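Local atomic coordinates of glycoside hydrolase, GH17 family (Formosa sp. Hel1_33_131, PDB entry 6FCG), a protein that probably hydrolyses internal beta-1,3-glucosidic bonds of laminarin as a family 17 endo-laminarinase. Residues Lys60-Gln65 and Thr88-Leu93; Ala121-Lys126 and Ser145-Ala150; Lys268-Ala273 and Leu415-Pro420. All blocks are in the same frame, centred on the assembly; numbering follows the deposited sequence.

Contact 1 of 3, residues Lys60-Gln65 and Thr88-Leu93; sequences KSRDFQ and TYNVRL
The guanidinium of R62 has L93 CD1 over one face, displaced toward the rim, and that methyl comes closest at R62 NH1, 3.6 Å away. The other methyl, L93 CD2, sits over a face of the R92 guanidinium, again toward its rim, so one leucine fork serves two arginines. The end of N90 lies at the R62 edge, with its amide turned nearly perpendicular to the guanidinium plane (82°). R62 NH2 and R92 NH1 are only 4.4 Å apart, and their repulsion is probably relieved by the C-terminal carboxylate of H430 of the second subunit, which forms salt bridges with both arginines. R62 gets there through a chain bent at chi3 (-58°), crossing L93 at about a right angle. All this happens where two loops follow neighbouring strands, 50-53 and 83-87, at the C-terminal end of a TIM-barrel sheet, the end at which such barrels carry their active site. At the base of the leucine, Q65 crosses L93 at about a right angle, its NE2 3.7 Å from L93 CB and hydrogen-bonded to Y57. The loop that carries R62 is shaped by an ST turn, in which S61 OG accepts from D63 N at 3.2 Å.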
ATOM      1  N   LYS A  60     -25.469  -4.190  23.216  1.00 26.64           N
ATOM      2  CA  LYS A  60     -25.098  -3.502  21.983  1.00 26.28           C
ATOM      3  C   LYS A  60     -26.186  -2.579  21.404  1.00 23.62           C
ATOM      4  O   LYS A  60     -26.012  -2.026  20.318  1.00 23.52           O
ATOM      5  CB  LYS A  60     -24.681  -4.527  20.932  1.00 28.45           C
ATOM      6  CG  LYS A  60     -23.493  -5.403  21.313  1.00 32.06           C
ATOM      7  CD  LYS A  60     -23.264  -6.453  20.219  1.00 35.16           C
ATOM      8  CE  LYS A  60     -22.279  -7.543  20.619  1.00 36.94           C
ATOM      9  NZ  LYS A  60     -20.887  -7.132  20.288  1.00 40.23           N
ATOM     10  N   SER A  61     -27.301  -2.434  22.106  1.00 21.10           N
ATOM     11  CA  SER A  61     -28.340  -1.492  21.732  1.00 21.12           C
ATOM     12  C   SER A  61     -28.944  -0.865  22.992  1.00 21.14           C
ATOM     13  O   SER A  61     -29.076  -1.515  24.044  1.00 21.57           O
ATOM     14  CB  SER A  61     -29.452  -2.186  20.936  1.00 20.47           C
ATOM     15  OG  SER A  61     -30.489  -1.263  20.610  1.00 19.88           O
ATOM     16  N   ARG A  62     -29.263   0.415  22.873  1.00 20.96           N
ATOM     17  CA  ARG A  62     -29.913   1.139  23.939  1.00 21.62           C
ATOM     18  C   ARG A  62     -31.394   0.768  24.084  1.00 22.00           C
ATOM     19  O   ARG A  62     -32.033   1.160  25.049  1.00 21.31           O
ATOM     20  CB  ARG A  62     -29.727   2.646  23.737  1.00 21.59           C
ATOM     21  CG  ARG A  62     -28.278   3.117  23.862  1.00 21.74           C
ATOM     22  CD  ARG A  62     -28.200   4.637  23.729  1.00 22.72           C
ATOM     23  NE  ARG A  62     -28.760   5.071  22.435  1.00 23.08           N
ATOM     24  CZ  ARG A  62     -29.202   6.288  22.145  1.00 23.18           C
ATOM     25  NH1 ARG A  62     -29.169   7.287  23.030  1.00 23.21           N
ATOM     26  NH2 ARG A  62     -29.666   6.519  20.938  1.00 25.18           N
ATOM     27  N   ASP A  63     -31.925   0.022  23.120  1.00 23.19           N
ATOM     28  CA  ASP A  63     -33.228  -0.630  23.262  1.00 25.00           C
ATOM     29  C   ASP A  63     -33.286  -1.527  24.501  1.00 24.88           C
ATOM     30  O   ASP A  63     -34.324  -1.655  25.103  1.00 25.55           O
ATOM     31  CB  ASP A  63     -33.552  -1.445  22.001  1.00 27.69           C
ATOM     32  CG  ASP A  63     -33.758  -0.563  20.738  1.00 32.11           C
ATOM     33  OD1 ASP A  63     -33.839   0.683  20.827  1.00 36.22           O
ATOM     34  OD2 ASP A  63     -33.833  -1.120  19.635  1.00 33.58           O
ATOM     35  N   PHE A  64     -32.158  -2.129  24.871  1.00 25.66           N
ATOM     36  CA  PHE A  64     -32.021  -2.883  26.104  1.00 27.68           C
ATOM     37  C   PHE A  64     -31.646  -1.935  27.253  1.00 25.71           C
ATOM     38  O   PHE A  64     -30.467  -1.767  27.616  1.00 25.79           O
ATOM     39  CB  PHE A  64     -30.979  -4.022  25.936  1.00 31.64           C
ATOM     40  CG  PHE A  64     -31.316  -5.027  24.833  1.00 33.46           C
ATOM     41  CD1 PHE A  64     -32.322  -5.977  25.012  1.00 33.34           C
ATOM     42  CD2 PHE A  64     -30.594  -5.029  23.615  1.00 35.44           C
ATOM     43  CE1 PHE A  64     -32.612  -6.897  24.013  1.00 34.32           C
ATOM     44  CE2 PHE A  64     -30.881  -5.942  22.613  1.00 34.37           C
ATOM     45  CZ  PHE A  64     -31.888  -6.882  22.817  1.00 35.87           C
ATOM     46  N   GLN A  65     -32.668  -1.306  27.818  1.00 24.56           N
ATOM     47  CA  GLN A  65     -32.503  -0.398  28.970  1.00 25.35           C
ATOM     48  C   GLN A  65     -32.060  -1.153  30.213  1.00 24.48           C
ATOM     49  O   GLN A  65     -32.622  -2.194  30.518  1.00 26.79           O
ATOM     50  CB  GLN A  65     -33.817   0.320  29.302  1.00 25.31           C
ATOM     51  CG  GLN A  65     -34.205   1.397  28.293  1.00 25.02           C
ATOM     52  CD  GLN A  65     -33.258   2.592  28.324  1.00 26.71           C
ATOM     53  OE1 GLN A  65     -32.703   2.939  29.368  1.00 25.71           O
ATOM     54  NE2 GLN A  65     -33.038   3.207  27.167  1.00 28.04           N
ATOM     55  N   THR A  88     -24.981  12.875  32.275  1.00 22.42           N
ATOM     56  CA  THR A  88     -25.937  12.132  31.472  1.00 23.82           C
ATOM     57  C   THR A  88     -26.206  12.891  30.166  1.00 22.43           C
ATOM     58  O   THR A  88     -25.895  14.101  30.072  1.00 21.79           O
ATOM     59  CB  THR A  88     -27.190  11.927  32.356  1.00 26.48           C
ATOM     60  OG1 THR A  88     -27.294  10.534  32.702  1.00 29.09           O
ATOM     61  CG2 THR A  88     -28.477  12.446  31.708  1.00 26.15           C
ATOM     62  N   TYR A  89     -26.746  12.215  29.155  1.00 21.31           N
ATOM     63  CA  TYR A  89     -26.732  12.801  27.776  1.00 22.03           C
ATOM     64  C   TYR A  89     -28.086  13.169  27.155  1.00 21.33           C
ATOM     65  O   TYR A  89     -28.189  14.165  26.427  1.00 20.19           O
ATOM     66  CB  TYR A  89     -25.930  11.896  26.830  1.00 21.43           C
ATOM     67  CG  TYR A  89     -24.464  11.953  27.147  1.00 21.22           C
ATOM     68  CD1 TYR A  89     -23.920  11.128  28.124  1.00 22.07           C
ATOM     69  CD2 TYR A  89     -23.620  12.860  26.502  1.00 20.68           C
ATOM     70  CE1 TYR A  89     -22.575  11.216  28.467  1.00 22.90           C
ATOM     71  CE2 TYR A  89     -22.273  12.935  26.812  1.00 21.34           C
ATOM     72  CZ  TYR A  89     -21.748  12.118  27.799  1.00 21.98           C
ATOM     73  OH  TYR A  89     -20.414  12.168  28.115  1.00 20.87           O
ATOM     74  N   ASN A  90     -29.104  12.364  27.433  1.00 20.99           N
ATOM     75  CA  ASN A  90     -30.440  12.714  27.036  1.00 20.39           C
ATOM     76  C   ASN A  90     -31.460  12.319  28.084  1.00 19.43           C
ATOM     77  O   ASN A  90     -31.166  11.561  29.003  1.00 18.88           O
ATOM     78  CB  ASN A  90     -30.798  12.082  25.707  1.00 21.35           C
ATOM     79  CG  ASN A  90     -30.866  10.584  25.778  1.00 22.31           C
ATOM     80  OD1 ASN A  90     -29.847   9.928  25.625  1.00 27.50           O
ATOM     81  ND2 ASN A  90     -32.028  10.029  25.994  1.00 22.48           N
ATOM     82  N   VAL A  91     -32.628  12.917  27.933  1.00 19.23           N
ATOM     83  CA  VAL A  91     -33.822  12.626  28.722  1.00 19.44           C
ATOM     84  C   VAL A  91     -35.002  12.148  27.861  1.00 19.95           C
ATOM     85  O   VAL A  91     -36.161  12.210  28.251  1.00 19.33           O
ATOM     86  CB  VAL A  91     -34.222  13.771  29.662  1.00 20.41           C
ATOM     87  CG1 VAL A  91     -33.128  14.080  30.653  1.00 19.49           C
ATOM     88  CG2 VAL A  91     -34.608  15.100  28.970  1.00 21.54           C
ATOM     89  N   ARG A  92     -34.683  11.633  26.677  1.00 21.09           N
ATOM     90  CA  ARG A  92     -35.652  11.047  25.761  1.00 22.17           C
ATOM     91  C   ARG A  92     -35.918   9.585  26.130  1.00 22.80           C
ATOM     92  O   ARG A  92     -37.055   9.128  26.189  1.00 24.68           O
ATOM     93  CB  ARG A  92     -35.078  11.142  24.343  1.00 23.53           C
ATOM     94  CG  ARG A  92     -36.056  11.074  23.202  1.00 23.67           C
ATOM     95  CD  ARG A  92     -35.308  10.959  21.880  1.00 24.34           C
ATOM     96  NE  ARG A  92     -35.471   9.597  21.410  1.00 26.17           N
ATOM     97  CZ  ARG A  92     -34.521   8.718  21.167  1.00 26.17           C
ATOM     98  NH1 ARG A  92     -33.250   9.000  21.301  1.00 26.39           N
ATOM     99  NH2 ARG A  92     -34.876   7.512  20.776  1.00 27.63           N
ATOM    100  N   LEU A  93     -34.852   8.817  26.268  1.00 21.38           N
ATOM    101  CA  LEU A  93     -34.959   7.460  26.687  1.00 20.29           C
ATOM    102  C   LEU A  93     -35.065   7.489  28.193  1.00 20.74           C
ATOM    103  O   LEU A  93     -34.723   8.476  28.831  1.00 21.39           O
ATOM    104  CB  LEU A  93     -33.734   6.666  26.200  1.00 20.30           C
ATOM    105  CG  LEU A  93     -33.497   6.649  24.664  1.00 20.09           C
ATOM    106  CD1 LEU A  93     -32.252   5.841  24.293  1.00 19.47           C
ATOM    107  CD2 LEU A  93     -34.703   6.127  23.870  1.00 19.16           C
TER

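Contact 2 of 3, residues Ala121-Lys126 and Ser145-Ala150; sequences AWIDCK and SEIDRA
One hydrogen bond joins the two segments: W122 N donates to E146 OE1 over 3.0 Å and almost straight, at 171°. The N-H arrives from above the carboxylate plane, 36° out of it. In E146, CG is anti to the backbone N and so lies 3.3 Å from W122 O; the bend at chi2 (85°) then swings the carboxylate back to W122 N. The same OE1 also accepts from V91 N, so a single buried oxygen grips two backbone amides from different loops. An ionic pair holds the other oxygen, E146 OE2, through R149 NH2 at 2.9 Å, one helical turn further on; with both oxygens engaged, the carboxylate is likely to stay charged. The apolar packing centres on A121 CB, which meets I147 CD1 at 3.9 Å and A150 CB at 4.2 Å. On the loop itself, the W122 indole leads away from the helix and its NE1 donates to D124 OD1, 2.7 Å away and in the ring plane; N429 of the second subunit packs on this tryptophan. Helix 143-156 thus covers the end of strand 116-121 and leads on to strand 161-168, which pairs with A121: the beta-alpha-beta crossover of a TIM barrel.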
ATOM      1  N   ALA A 121     -29.814  17.544  28.369  1.00 18.12           N
ATOM      2  CA  ALA A 121     -30.950  17.668  27.473  1.00 17.93           C
ATOM      3  C   ALA A 121     -30.333  17.667  26.082  1.00 17.80           C
ATOM      4  O   ALA A 121     -29.503  18.544  25.774  1.00 17.36           O
ATOM      5  CB  ALA A 121     -31.691  18.966  27.732  1.00 17.20           C
ATOM      6  N   TRP A 122     -30.695  16.679  25.269  1.00 16.90           N
ATOM      7  CA  TRP A 122     -30.134  16.576  23.932  1.00 17.19           C
ATOM      8  C   TRP A 122     -30.826  17.550  22.973  1.00 17.76           C
ATOM      9  O   TRP A 122     -32.056  17.622  22.929  1.00 18.39           O
ATOM     10  CB  TRP A 122     -30.244  15.167  23.385  1.00 17.25           C
ATOM     11  CG  TRP A 122     -29.451  15.008  22.126  1.00 16.67           C
ATOM     12  CD1 TRP A 122     -29.847  15.344  20.855  1.00 16.39           C
ATOM     13  CD2 TRP A 122     -28.124  14.515  22.011  1.00 15.80           C
ATOM     14  NE1 TRP A 122     -28.833  15.088  19.968  1.00 16.27           N
ATOM     15  CE2 TRP A 122     -27.769  14.569  20.647  1.00 15.90           C
ATOM     16  CE3 TRP A 122     -27.202  14.027  22.918  1.00 15.58           C
ATOM     17  CZ2 TRP A 122     -26.526  14.148  20.177  1.00 15.95           C
ATOM     18  CZ3 TRP A 122     -25.957  13.610  22.451  1.00 15.89           C
ATOM     19  CH2 TRP A 122     -25.632  13.663  21.095  1.00 15.80           C
ATOM     20  N   ILE A 123     -30.008  18.250  22.182  1.00 17.52           N
ATOM     21  CA  ILE A 123     -30.464  19.220  21.205  1.00 17.11           C
ATOM     22  C   ILE A 123     -30.097  18.770  19.795  1.00 17.71           C
ATOM     23  O   ILE A 123     -28.938  18.437  19.512  1.00 18.75           O
ATOM     24  CB  ILE A 123     -29.796  20.567  21.499  1.00 16.48           C
ATOM     25  CG1 ILE A 123     -30.249  21.087  22.863  1.00 16.78           C
ATOM     26  CG2 ILE A 123     -30.094  21.584  20.418  1.00 16.62           C
ATOM     27  CD1 ILE A 123     -31.723  21.457  22.988  1.00 16.00           C
ATOM     28  N   ASP A 124     -31.087  18.808  18.912  1.00 18.38           N
ATOM     29  CA  ASP A 124     -30.934  18.458  17.499  1.00 18.26           C
ATOM     30  C   ASP A 124     -31.277  19.622  16.589  1.00 16.99           C
ATOM     31  O   ASP A 124     -32.093  20.470  16.939  1.00 17.97           O
ATOM     32  CB  ASP A 124     -31.897  17.336  17.158  1.00 18.90           C
ATOM     33  CG  ASP A 124     -31.435  15.974  17.649  1.00 20.28           C
ATOM     34  OD1 ASP A 124     -30.214  15.723  17.723  1.00 20.94           O
ATOM     35  OD2 ASP A 124     -32.323  15.117  17.904  1.00 21.38           O
ATOM     36  N   CYS A 125     -30.674  19.619  15.415  1.00 16.63           N
ATOM     37  CA  CYS A 125     -31.081  20.434  14.293  1.00 17.46           C
ATOM     38  C   CYS A 125     -32.238  19.775  13.578  1.00 17.35           C
ATOM     39  O   CYS A 125     -32.554  18.615  13.826  1.00 16.43           O
ATOM     40  CB  CYS A 125     -29.921  20.585  13.307  1.00 18.78           C
ATOM     41  SG  CYS A 125     -29.552  19.149  12.229  1.00 20.42           S
ATOM     42  N   LYS A 126     -32.872  20.525  12.684  1.00 19.43           N
ATOM     43  CA  LYS A 126     -34.023  20.025  11.935  1.00 22.57           C
ATOM     44  C   LYS A 126     -33.692  18.770  11.107  1.00 22.23           C
ATOM     45  O   LYS A 126     -32.704  18.743  10.385  1.00 20.26           O
ATOM     46  CB  LYS A 126     -34.573  21.094  11.012  1.00 26.76           C
ATOM     47  CG  LYS A 126     -35.884  20.699  10.333  1.00 32.26           C
ATOM     48  CD  LYS A 126     -36.346  21.822   9.427  1.00 35.57           C
ATOM     49  CE  LYS A 126     -37.759  21.586   8.930  1.00 39.56           C
ATOM     50  NZ  LYS A 126     -37.893  22.224   7.582  1.00 44.40           N
ATOM     51  N   SER A 145     -39.894  19.520  23.938  1.00 24.70           N
ATOM     52  CA  SER A 145     -40.316  18.517  24.898  1.00 25.93           C
ATOM     53  C   SER A 145     -39.130  17.878  25.661  1.00 28.55           C
ATOM     54  O   SER A 145     -39.288  17.469  26.828  1.00 33.36           O
ATOM     55  CB  SER A 145     -41.172  17.460  24.239  1.00 24.64           C
ATOM     56  OG  SER A 145     -40.413  16.774  23.290  1.00 26.13           O
ATOM     57  N   GLU A 146     -37.962  17.782  25.021  1.00 26.54           N
ATOM     58  CA  GLU A 146     -36.755  17.329  25.703  1.00 24.50           C
ATOM     59  C   GLU A 146     -36.396  18.317  26.829  1.00 25.22           C
ATOM     60  O   GLU A 146     -36.083  17.917  27.948  1.00 23.73           O
ATOM     61  CB  GLU A 146     -35.617  17.160  24.705  1.00 24.40           C
ATOM     62  CG  GLU A 146     -34.215  16.808  25.241  1.00 24.34           C
ATOM     63  CD  GLU A 146     -33.953  15.320  25.479  1.00 24.72           C
ATOM     64  OE1 GLU A 146     -32.937  14.842  26.109  1.00 24.28           O
ATOM     65  OE2 GLU A 146     -34.811  14.594  25.005  1.00 26.48           O
ATOM     66  N   ILE A 147     -36.456  19.607  26.548  1.00 26.77           N
ATOM     67  CA  ILE A 147     -36.222  20.596  27.595  1.00 27.72           C
ATOM     68  C   ILE A 147     -37.300  20.447  28.706  1.00 30.83           C
ATOM     69  O   ILE A 147     -36.955  20.457  29.895  1.00 32.17           O
ATOM     70  CB  ILE A 147     -36.172  22.035  27.020  1.00 25.00           C
ATOM     71  CG1 ILE A 147     -34.916  22.223  26.147  1.00 23.76           C
ATOM     72  CG2 ILE A 147     -36.236  23.078  28.137  1.00 24.57           C
ATOM     73  CD1 ILE A 147     -33.586  22.237  26.872  1.00 23.59           C
ATOM     74  N   ASP A 148     -38.574  20.290  28.320  1.00 30.03           N
ATOM     75  CA  ASP A 148     -39.646  20.085  29.310  1.00 28.94           C
ATOM     76  C   ASP A 148     -39.368  18.879  30.201  1.00 27.63           C
ATOM     77  O   ASP A 148     -39.563  18.945  31.411  1.00 28.95           O
ATOM     78  CB  ASP A 148     -41.052  19.912  28.662  1.00 29.49           C
ATOM     79  CG  ASP A 148     -41.572  21.183  27.953  1.00 29.94           C
ATOM     80  OD1 ASP A 148     -41.066  22.308  28.207  1.00 31.55           O
ATOM     81  OD2 ASP A 148     -42.467  21.033  27.089  1.00 27.50           O
ATOM     82  N   ARG A 149     -38.932  17.776  29.616  1.00 26.36           N
ATOM     83  CA  ARG A 149     -38.678  16.580  30.420  1.00 26.04           C
ATOM     84  C   ARG A 149     -37.496  16.765  31.398  1.00 24.96           C
ATOM     85  O   ARG A 149     -37.498  16.200  32.488  1.00 26.74           O
ATOM     86  CB  ARG A 149     -38.477  15.358  29.533  1.00 24.92           C
ATOM     87  CG  ARG A 149     -39.756  14.813  28.927  1.00 25.24           C
ATOM     88  CD  ARG A 149     -39.531  13.546  28.100  1.00 25.95           C
ATOM     89  NE  ARG A 149     -38.503  13.665  27.048  1.00 26.04           N
ATOM     90  CZ  ARG A 149     -38.691  13.991  25.768  1.00 26.23           C
ATOM     91  NH1 ARG A 149     -39.888  14.290  25.313  1.00 27.30           N
ATOM     92  NH2 ARG A 149     -37.644  14.058  24.936  1.00 25.20           N
ATOM     93  N   ALA A 150     -36.513  17.548  30.988  1.00 23.65           N
ATOM     94  CA  ALA A 150     -35.350  17.845  31.797  1.00 24.91           C
ATOM     95  C   ALA A 150     -35.790  18.647  33.002  1.00 25.91           C
ATOM     96  O   ALA A 150     -35.362  18.397  34.129  1.00 24.15           O
ATOM     97  CB  ALA A 150     -34.330  18.624  30.977  1.00 24.57           C
TER

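Contact 3 of 3, residues Lys268-Ala273 and Leu415-Pro420; sequences KRIDIA and LEVELP
L419 CD2 sits over the centre of the R269 guanidinium face, 3.6 Å from R269 CZ, with R269 NH2 and NE almost as near. This is where the chain's C-terminal part packs on helix 266-294, the long helix between strands 238-241 and 301-305 of the TIM barrel. The arginine curls round the methyl: the bends at chi2 (135°) and chi3 (81°) fold the guanidinium back over L419 CD2, which R269 CB already touches at 3.9 Å. Next to this pair, P420 lies against the same helical surface. Its CG meets A273 CB at 3.8 Å, and its CD meets I270 CG1 at 4.2 Å, the isoleucine crossing the proline ring at about a right angle. I270 then runs on past the proline, and its CD1 reaches V417 CG1 at 4.1 Å. Y327 of helix 326-342 touches both I270 and V417, and V257 lies against both R269 and P420.

Further out, the polar end of the arginine meets another chain: R269 NH1 forms a salt bridge with E416 of the third subunit, and E416 of this chain pairs in the same way with R269 of the third subunit. An alanine in place of R269 would probably cost both the flat cover over L419 and the ionic link to the third subunit, leaving only the CB contact with the leucine. Within the chain, R269 NH1 also makes a weak hydrogen bond to L264 O.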
ATOM      1  N   LYS A 268      10.120   5.856  30.319  1.00 42.06           N
ATOM      2  CA  LYS A 268      10.268   7.314  30.267  1.00 45.88           C
ATOM      3  C   LYS A 268       9.701   7.895  28.997  1.00 43.69           C
ATOM      4  O   LYS A 268       9.062   8.941  29.036  1.00 43.79           O
ATOM      5  CB  LYS A 268      11.745   7.762  30.478  1.00 54.45           C
ATOM      6  CG  LYS A 268      11.986   7.975  31.976  1.00 61.07           C
ATOM      7  CD  LYS A 268      13.415   8.039  32.467  1.00 68.94           C
ATOM      8  CE  LYS A 268      13.462   8.320  33.976  1.00 71.09           C
ATOM      9  NZ  LYS A 268      14.406   7.411  34.693  1.00 72.64           N
ATOM     10  N   ARG A 269       9.901   7.192  27.884  1.00 42.29           N
ATOM     11  CA  ARG A 269       9.309   7.587  26.611  1.00 41.67           C
ATOM     12  C   ARG A 269       7.778   7.718  26.660  1.00 40.53           C
ATOM     13  O   ARG A 269       7.219   8.683  26.126  1.00 39.96           O
ATOM     14  CB  ARG A 269       9.724   6.615  25.512  1.00 41.94           C
ATOM     15  CG  ARG A 269      11.128   6.898  25.034  1.00 44.37           C
ATOM     16  CD  ARG A 269      12.028   5.669  24.856  1.00 43.19           C
ATOM     17  NE  ARG A 269      11.843   4.963  23.631  1.00 43.67           N
ATOM     18  CZ  ARG A 269      12.135   3.677  23.431  1.00 41.37           C
ATOM     19  NH1 ARG A 269      12.689   2.865  24.352  1.00 35.53           N
ATOM     20  NH2 ARG A 269      11.867   3.210  22.234  1.00 43.43           N
ATOM     21  N   ILE A 270       7.119   6.745  27.285  1.00 36.46           N
ATOM     22  CA  ILE A 270       5.675   6.795  27.462  1.00 35.99           C
ATOM     23  C   ILE A 270       5.277   7.972  28.371  1.00 36.71           C
ATOM     24  O   ILE A 270       4.397   8.745  28.009  1.00 34.36           O
ATOM     25  CB  ILE A 270       5.108   5.433  27.943  1.00 33.68           C
ATOM     26  CG1 ILE A 270       5.195   4.434  26.795  1.00 31.55           C
ATOM     27  CG2 ILE A 270       3.654   5.568  28.390  1.00 32.88           C
ATOM     28  CD1 ILE A 270       4.806   3.021  27.153  1.00 31.11           C
ATOM     29  N   ASP A 271       5.930   8.110  29.529  1.00 36.91           N
ATOM     30  CA  ASP A 271       5.661   9.229  30.447  1.00 36.28           C
ATOM     31  C   ASP A 271       5.733  10.598  29.760  1.00 35.42           C
ATOM     32  O   ASP A 271       4.835  11.419  29.917  1.00 39.60           O
ATOM     33  CB  ASP A 271       6.615   9.211  31.652  1.00 37.30           C
ATOM     34  CG  ASP A 271       6.263   8.136  32.691  1.00 39.37           C
ATOM     35  OD1 ASP A 271       5.084   7.726  32.776  1.00 40.44           O
ATOM     36  OD2 ASP A 271       7.181   7.720  33.456  1.00 37.20           O
ATOM     37  N   ILE A 272       6.791  10.827  28.999  1.00 35.04           N
ATOM     38  CA  ILE A 272       7.021  12.108  28.310  1.00 35.37           C
ATOM     39  C   ILE A 272       5.959  12.341  27.262  1.00 34.14           C
ATOM     40  O   ILE A 272       5.457  13.453  27.119  1.00 35.54           O
ATOM     41  CB  ILE A 272       8.433  12.147  27.645  1.00 37.53           C
ATOM     42  CG1 ILE A 272       9.488  12.360  28.711  1.00 39.83           C
ATOM     43  CG2 ILE A 272       8.576  13.253  26.600  1.00 37.31           C
ATOM     44  CD1 ILE A 272      10.860  11.886  28.293  1.00 44.30           C
ATOM     45  N   ALA A 273       5.640  11.296  26.504  1.00 33.29           N
ATOM     46  CA  ALA A 273       4.661  11.418  25.435  1.00 33.31           C
ATOM     47  C   ALA A 273       3.265  11.691  26.005  1.00 31.43           C
ATOM     48  O   ALA A 273       2.553  12.565  25.498  1.00 29.68           O
ATOM     49  CB  ALA A 273       4.644  10.162  24.586  1.00 33.82           C
ATOM     50  N   LEU A 415       3.367  -6.356  27.736  1.00 25.07           N
ATOM     51  CA  LEU A 415       3.586  -7.016  26.443  1.00 25.94           C
ATOM     52  C   LEU A 415       2.651  -6.491  25.350  1.00 26.36           C
ATOM     53  O   LEU A 415       3.078  -6.311  24.198  1.00 27.35           O
ATOM     54  CB  LEU A 415       3.477  -8.534  26.567  1.00 26.95           C
ATOM     55  CG  LEU A 415       4.582  -9.252  27.355  1.00 28.06           C
ATOM     56  CD1 LEU A 415       4.269 -10.742  27.477  1.00 28.34           C
ATOM     57  CD2 LEU A 415       5.951  -9.079  26.706  1.00 27.91           C
ATOM     58  N   GLU A 416       1.392  -6.232  25.716  1.00 26.85           N
ATOM     59  CA  GLU A 416       0.406  -5.732  24.768  1.00 27.24           C
ATOM     60  C   GLU A 416       0.581  -4.243  24.471  1.00 26.15           C
ATOM     61  O   GLU A 416       0.187  -3.812  23.403  1.00 25.47           O
ATOM     62  CB  GLU A 416      -1.013  -5.967  25.246  1.00 27.03           C
ATOM     63  CG  GLU A 416      -1.355  -7.404  25.590  1.00 28.17           C
ATOM     64  CD  GLU A 416      -2.863  -7.700  25.522  1.00 29.09           C
ATOM     65  OE1 GLU A 416      -3.615  -6.726  25.366  1.00 32.20           O
ATOM     66  OE2 GLU A 416      -3.328  -8.862  25.632  1.00 28.35           O
ATOM     67  N   VAL A 417       1.168  -3.474  25.380  1.00 25.64           N
ATOM     68  CA  VAL A 417       1.366  -2.037  25.154  1.00 27.39           C
ATOM     69  C   VAL A 417       2.458  -1.790  24.093  1.00 29.62           C
ATOM     70  O   VAL A 417       3.510  -2.395  24.139  1.00 30.16           O
ATOM     71  CB  VAL A 417       1.792  -1.298  26.461  1.00 26.76           C
ATOM     72  CG1 VAL A 417       2.089   0.162  26.175  1.00 26.45           C
ATOM     73  CG2 VAL A 417       0.739  -1.353  27.565  1.00 26.14           C
ATOM     74  N   GLU A 418       2.169  -0.895  23.142  1.00 31.43           N
ATOM     75  CA  GLU A 418       3.145  -0.435  22.170  1.00 31.58           C
ATOM     76  C   GLU A 418       3.587   0.978  22.505  1.00 29.83           C
ATOM     77  O   GLU A 418       2.885   1.697  23.196  1.00 29.13           O
ATOM     78  CB  GLU A 418       2.551  -0.502  20.768  1.00 33.97           C
ATOM     79  CG  GLU A 418       2.108  -1.919  20.401  1.00 36.82           C
ATOM     80  CD  GLU A 418       1.782  -2.107  18.939  1.00 38.09           C
ATOM     81  OE1 GLU A 418       0.720  -2.708  18.702  1.00 41.41           O
ATOM     82  OE2 GLU A 418       2.533  -1.661  18.049  1.00 38.17           O
ATOM     83  N   LEU A 419       4.771   1.355  22.028  1.00 29.83           N
ATOM     84  CA  LEU A 419       5.271   2.727  22.191  1.00 29.96           C
ATOM     85  C   LEU A 419       4.684   3.666  21.150  1.00 28.37           C
ATOM     86  O   LEU A 419       4.280   3.234  20.074  1.00 24.54           O
ATOM     87  CB  LEU A 419       6.800   2.811  22.124  1.00 30.16           C
ATOM     88  CG  LEU A 419       7.442   2.306  23.417  1.00 33.63           C
ATOM     89  CD1 LEU A 419       7.980   0.904  23.222  1.00 34.81           C
ATOM     90  CD2 LEU A 419       8.554   3.225  23.865  1.00 36.98           C
ATOM     91  N   PRO A 420       4.657   4.971  21.466  1.00 28.47           N
ATOM     92  CA  PRO A 420       4.230   5.919  20.447  1.00 27.42           C
ATOM     93  C   PRO A 420       5.184   5.892  19.248  1.00 27.75           C
ATOM     94  O   PRO A 420       6.333   5.501  19.390  1.00 26.60           O
ATOM     95  CB  PRO A 420       4.289   7.261  21.165  1.00 27.57           C
ATOM     96  CG  PRO A 420       4.253   6.944  22.627  1.00 27.98           C
ATOM     97  CD  PRO A 420       4.895   5.612  22.776  1.00 27.79           C
TER

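Overall arrangement
From the N terminus, contact 1 closes the first loop, bringing together the loops after strands 50-53 and 83-87 across helix 68-80. Contact 2 opens later and closes a shorter loop, tying the end of strand 116-121 to helix 143-156. Contact 3 spans much more chain, joining helix 266-294 to residues 415-420 near the C terminus. The three run in series, without nesting or crossing. Contacts 1 and 2 touch, joining the loop after strand 83-87 to the helix that follows neighbouring strand 116-121. Contact 3 lies on the opposite side of the chain's centre from contact 2, about 42 Å away between centres, and fastens the C-terminal part of the chain to the outside of the barrel.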